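Local coordinates for extracellular solute-binding protein family 1 (Kribbella flavida, PDB 5IXP) that probably captures a solute outside the cell and delivers it to an ABC transporter, as extracellular solute-binding proteins of family 1 do, at residues 338-341 against 342-346; 326-329 against 330-334. All coordinates share one frame; numbering follows the deposited sequence.

How the contacts relate
Both contacts are local and in series: residues 326-334 lie in the loop between helix 320-323 and helix 335-344, and residues 338-346 run from inside that second helix to just past its end. Their centres are about 17 Å apart, and they meet where Ile338 CD1 packs on Ala333 CB at 4.2 Å. Contact 1 is partly buried, with four of its eight touching residues buried; contact 2, with two of nine, is more peripheral, its centre about 22 Å from the chain centre against about 13 Å. Contact 1 is helical backbone bonding finished by a side-chain amide; contact 2 relies on turns, a single antiparallel bridge and the side-chain oxygen of an asparagine.

Contact 1. Residues 338-341 against 342-346; sequences IFVN and RANNV
The backbone oxygen of Asn341 is gripped twice by one residue, Asn345. The amide nitrogen Asn345 ND2 reaches Asn341 O at 2.9 Å with an N-H...O angle of 160°, while Asn345 N makes a weak, strongly bent bond to the same oxygen at 3.2 Å. The side-chain donor lies tilted from the carbonyl plane, whereas the oxygen is close to the plane of the Asn345 amide. With CG beside its backbone N (chi1 -79°), Asn345 turns this amide back toward the helix it has just left.

Upstream, the i to i+4 bonds are regular: Arg342 N to Ile338 O is 2.8 Å, and the same pattern joins Ala343 N to Phe339 O and Asn344 N to Val340 O, both at 2.9 Å. Arg342 CG lies against Ile338 O at 3.2 Å, and the chain then bends at both chi2 and chi3. One face of its guanidinium thereby comes over Asn341 O, but the polar end is held from outside, by a salt bridge from NE to Asp261 and a bond from NH2 to Gly266 O. In the conformer described, one of two for Asn341, its ND2 also binds Asp261, and a water bridges Asn341 OD1 (2.7 Å) to Asn344 ND2 (3.0 Å). Val340 and Asn344 lie alongside each other, CG1 to ND2 3.6 Å. Phe339 and Ala343 instead face strands 108-121 and 310-311.

The side chain of the first non-helical residue thus folds back onto a carbonyl of the last turn, a polar finish to helix 335-344, which packs against the sheet of this periplasmic-binding-protein-like fold.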
loop_
_atom_site.group_PDB
_atom_site.type_symbol
_atom_site.label_atom_id
_atom_site.label_comp_id
_atom_site.label_asym_id
_atom_site.label_seq_id
_atom_site.Cartn_x
_atom_site.Cartn_y
_atom_site.Cartn_z
ATOM N N ILE A 338 -4.593 9.363 13.955
ATOM C CA ILE A 338 -3.453 9.618 13.081
ATOM C C ILE A 338 -3.725 9.067 11.686
ATOM O O ILE A 338 -3.567 9.765 10.679
ATOM C CB ILE A 338 -2.169 9.024 13.683
ATOM C CG1 ILE A 338 -1.711 9.850 14.894
ATOM C CG2 ILE A 338 -1.066 8.958 12.625
ATOM C CD1 ILE A 338 -0.739 9.108 15.806
ATOM N N PHE A 339 -4.173 7.816 11.601
ATOM C CA PHE A 339 -4.296 7.236 10.271
ATOM C C PHE A 339 -5.550 7.698 9.536
ATOM O O PHE A 339 -5.575 7.641 8.298
ATOM C CB PHE A 339 -4.175 5.715 10.368
ATOM C CG PHE A 339 -2.766 5.282 10.628
ATOM C CD1 PHE A 339 -1.824 5.321 9.606
ATOM C CD2 PHE A 339 -2.352 4.925 11.901
ATOM C CE1 PHE A 339 -0.504 4.963 9.843
ATOM C CE2 PHE A 339 -1.042 4.576 12.137
ATOM C CZ PHE A 339 -0.119 4.593 11.105
ATOM N N VAL A 340 -6.556 8.221 10.242
ATOM C CA VAL A 340 -7.604 8.979 9.555
ATOM C C VAL A 340 -6.991 10.180 8.847
ATOM O O VAL A 340 -7.224 10.409 7.652
ATOM C CB VAL A 340 -8.709 9.405 10.538
ATOM C CG1 VAL A 340 -9.584 10.484 9.914
ATOM C CG2 VAL A 340 -9.550 8.201 10.931
ATOM N N ASN A 341 -6.199 10.970 9.578
ATOM C CA ASN A 341 -5.519 12.106 8.961
ATOM C C ASN A 341 -4.638 11.664 7.800
ATOM O O ASN A 341 -4.623 12.307 6.743
ATOM C CB ASN A 341 -4.678 12.853 9.995
ATOM C CG ASN A 341 -5.519 13.577 11.017
ATOM O OD1 ASN A 341 -6.700 13.844 10.791
ATOM N ND2 ASN A 341 -4.906 13.924 12.147
ATOM N N ARG A 342 -3.895 10.567 7.978
ATOM C CA ARG A 342 -2.996 10.118 6.915
ATOM C C ARG A 342 -3.776 9.681 5.681
ATOM O O ARG A 342 -3.353 9.939 4.551
ATOM C CB ARG A 342 -2.089 8.986 7.410
ATOM C CG ARG A 342 -1.169 9.366 8.580
ATOM C CD ARG A 342 -0.096 10.388 8.194
ATOM N NE ARG A 342 -0.518 11.782 8.339
ATOM C CZ ARG A 342 -0.512 12.677 7.348
ATOM N NH1 ARG A 342 -0.893 13.925 7.581
ATOM N NH2 ARG A 342 -0.118 12.335 6.124
ATOM N N ALA A 343 -4.928 9.036 5.874
ATOM C CA ALA A 343 -5.738 8.638 4.728
ATOM C C ALA A 343 -6.316 9.854 4.020
ATOM O O ALA A 343 -6.343 9.906 2.782
ATOM C CB ALA A 343 -6.855 7.691 5.171
ATOM N N ASN A 344 -6.777 10.845 4.789
ATOM C CA ASN A 344 -7.393 12.029 4.201
ATOM C C ASN A 344 -6.398 12.883 3.433
ATOM O O ASN A 344 -6.814 13.730 2.637
ATOM C CB ASN A 344 -8.067 12.877 5.283
ATOM C CG ASN A 344 -9.412 12.320 5.700
ATOM O OD1 ASN A 344 -10.087 11.674 4.908
ATOM N ND2 ASN A 344 -9.814 12.579 6.941
ATOM N N ASN A 345 -5.100 12.694 3.649
ATOM C CA ASN A 345 -4.108 13.534 2.998
ATOM C C ASN A 345 -3.356 12.816 1.891
ATOM O O ASN A 345 -2.381 13.364 1.354
ATOM C CB ASN A 345 -3.165 14.111 4.045
ATOM C CG ASN A 345 -3.795 15.289 4.770
ATOM O OD1 ASN A 345 -3.856 16.394 4.228
ATOM N ND2 ASN A 345 -4.309 15.049 5.980
ATOM N N VAL A 346 -3.802 11.618 1.518
ATOM C CA VAL A 346 -3.266 10.949 0.345
ATOM C C VAL A 346 -3.799 11.641 -0.899
ATOM O O VAL A 346 -4.991 11.965 -0.987
ATOM C CB VAL A 346 -3.633 9.456 0.348
ATOM C CG1 VAL A 346 -3.240 8.802 -0.981
ATOM C CG2 VAL A 346 -2.962 8.751 1.503
HETATM O O HOH W 1 -8.238 14.441 8.660
#

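Contact 2. Residues 326-329 against 330-334; sequences VNPY and FNNAP
Asn327 extends its side chain with CG anti to the backbone N (chi1 -173°), and Phe330 swings its ring to the side of its own N (chi1 -78°); together these torsions set the Asn327 amide beside the ring and over the Phe330 N-H. The result is a bond from Phe330 N to Asn327 OD1 of 3.0 Å, with an N-H...O angle of 156°. The donor stands above the plane of the side-chain carbonyl. That same OD1 lies at the edge of the Phe330 ring, near its plane and 3.5 Å from CD1, while amide and ring planes are almost perpendicular. Pro328 and Tyr329 have helical torsions, and a weak bond from Phe330 N to Asn327 O closes a helical-type beta turn over 327-330; OD1 accepts the i+3 N-H as an N-cap side chain does at a helix start.

Phe330 is also the centre of an inverse gamma turn, closed by a weak bond from Asn331 N to Tyr329 O. Asn331 and Asn332 follow with positive phi, and Ala333 N to Phe330 O (2.9 Å) closes a left-handed beta turn of type I' character over 330-333. The two arms then meet in a single antiparallel bridge, the hydrogen-bonded pair Asn327 with Ala333: Asn327 N to Ala333 O is 2.9 Å, while the return from Ala333 N to Asn327 O is weak. Next to this bridge Val326 CA makes a CA-H...O contact with Ala333 O (3.3 Å), and Val326 CG1 lies 3.4 Å from Asn332 O. Pro328 and Asn332 cross at about a right angle, with Asn332 OD1 3.3 Å from Pro328 CA.

Phe330 packs inward on Leu242 and Ile245 of helix 241-249 and meets Trp257. Tyr329 leans obliquely against its neighbour, CD2 to Phe330 CE1 3.8 Å, while its OH is bonded to Gly250 O.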
loop_
_atom_site.group_PDB
_atom_site.type_symbol
_atom_site.label_atom_id
_atom_site.label_comp_id
_atom_site.label_asym_id
_atom_site.label_seq_id
_atom_site.Cartn_x
_atom_site.Cartn_y
_atom_site.Cartn_z
ATOM N N VAL A 326 -6.024 3.292 20.067
ATOM C CA VAL A 326 -4.710 3.646 20.578
ATOM C C VAL A 326 -3.813 2.426 20.426
ATOM O O VAL A 326 -4.281 1.284 20.464
ATOM C CB VAL A 326 -4.805 4.113 22.052
ATOM C CG1 VAL A 326 -3.439 4.314 22.656
ATOM C CG2 VAL A 326 -5.622 5.399 22.145
ATOM N N ASN A 327 -2.521 2.658 20.209
ATOM C CA ASN A 327 -1.579 1.547 20.103
ATOM C C ASN A 327 -0.618 1.586 21.282
ATOM O O ASN A 327 0.356 2.357 21.264
ATOM C CB ASN A 327 -0.813 1.605 18.779
ATOM C CG ASN A 327 0.054 0.367 18.545
ATOM O OD1 ASN A 327 0.838 -0.034 19.412
ATOM N ND2 ASN A 327 -0.087 -0.246 17.363
ATOM N N PRO A 328 -0.833 0.770 22.319
ATOM C CA PRO A 328 0.056 0.831 23.495
ATOM C C PRO A 328 1.524 0.590 23.177
ATOM O O PRO A 328 2.393 1.249 23.764
ATOM C CB PRO A 328 -0.514 -0.263 24.409
ATOM C CG PRO A 328 -1.919 -0.453 23.947
ATOM C CD PRO A 328 -1.894 -0.240 22.479
ATOM N N TYR A 329 1.831 -0.337 22.266
ATOM C CA TYR A 329 3.230 -0.614 21.946
ATOM C C TYR A 329 3.931 0.627 21.410
ATOM O O TYR A 329 5.083 0.900 21.769
ATOM C CB TYR A 329 3.323 -1.754 20.933
ATOM C CG TYR A 329 4.726 -2.277 20.707
ATOM C CD1 TYR A 329 5.192 -3.374 21.419
ATOM C CD2 TYR A 329 5.580 -1.688 19.776
ATOM C CE1 TYR A 329 6.467 -3.870 21.221
ATOM C CE2 TYR A 329 6.860 -2.181 19.564
ATOM C CZ TYR A 329 7.297 -3.274 20.294
ATOM O OH TYR A 329 8.559 -3.782 20.101
ATOM N N PHE A 330 3.250 1.394 20.556
ATOM C CA PHE A 330 3.822 2.608 19.976
ATOM C C PHE A 330 3.530 3.826 20.858
ATOM O O PHE A 330 2.946 4.822 20.429
ATOM C CB PHE A 330 3.303 2.804 18.554
ATOM C CG PHE A 330 3.972 1.919 17.554
ATOM C CD1 PHE A 330 3.593 0.594 17.422
ATOM C CD2 PHE A 330 5.010 2.401 16.771
ATOM C CE1 PHE A 330 4.224 -0.236 16.513
ATOM C CE2 PHE A 330 5.646 1.579 15.858
ATOM C CZ PHE A 330 5.255 0.254 15.735
ATOM N N ASN A 331 3.957 3.719 22.120
ATOM C CA ASN A 331 3.880 4.823 23.084
ATOM C C ASN A 331 2.453 5.358 23.211
ATOM O O ASN A 331 2.229 6.562 23.346
ATOM C CB ASN A 331 4.857 5.947 22.707
ATOM C CG ASN A 331 5.034 6.972 23.824
ATOM O OD1 ASN A 331 5.032 6.624 25.001
ATOM N ND2 ASN A 331 5.176 8.240 23.454
ATOM N N ASN A 332 1.473 4.450 23.159
ATOM C CA ASN A 332 0.063 4.819 23.286
ATOM C C ASN A 332 -0.338 5.850 22.237
ATOM O O ASN A 332 -1.120 6.759 22.511
ATOM C CB ASN A 332 -0.258 5.341 24.688
ATOM C CG ASN A 332 -0.256 4.252 25.723
ATOM O OD1 ASN A 332 -0.915 3.229 25.559
ATOM N ND2 ASN A 332 0.483 4.463 26.799
ATOM N N ALA A 333 0.207 5.719 21.032
ATOM C CA ALA A 333 -0.104 6.683 19.991
ATOM C C ALA A 333 -1.585 6.600 19.629
ATOM O O ALA A 333 -2.160 5.507 19.606
ATOM C CB ALA A 333 0.751 6.442 18.745
ATOM N N PRO A 334 -2.231 7.737 19.354
ATOM C CA PRO A 334 -3.646 7.737 18.925
ATOM C C PRO A 334 -3.767 7.363 17.450
ATOM O O PRO A 334 -4.092 8.179 16.581
ATOM C CB PRO A 334 -4.073 9.178 19.216
ATOM C CG PRO A 334 -2.794 9.974 18.966
ATOM C CD PRO A 334 -1.667 9.099 19.434
#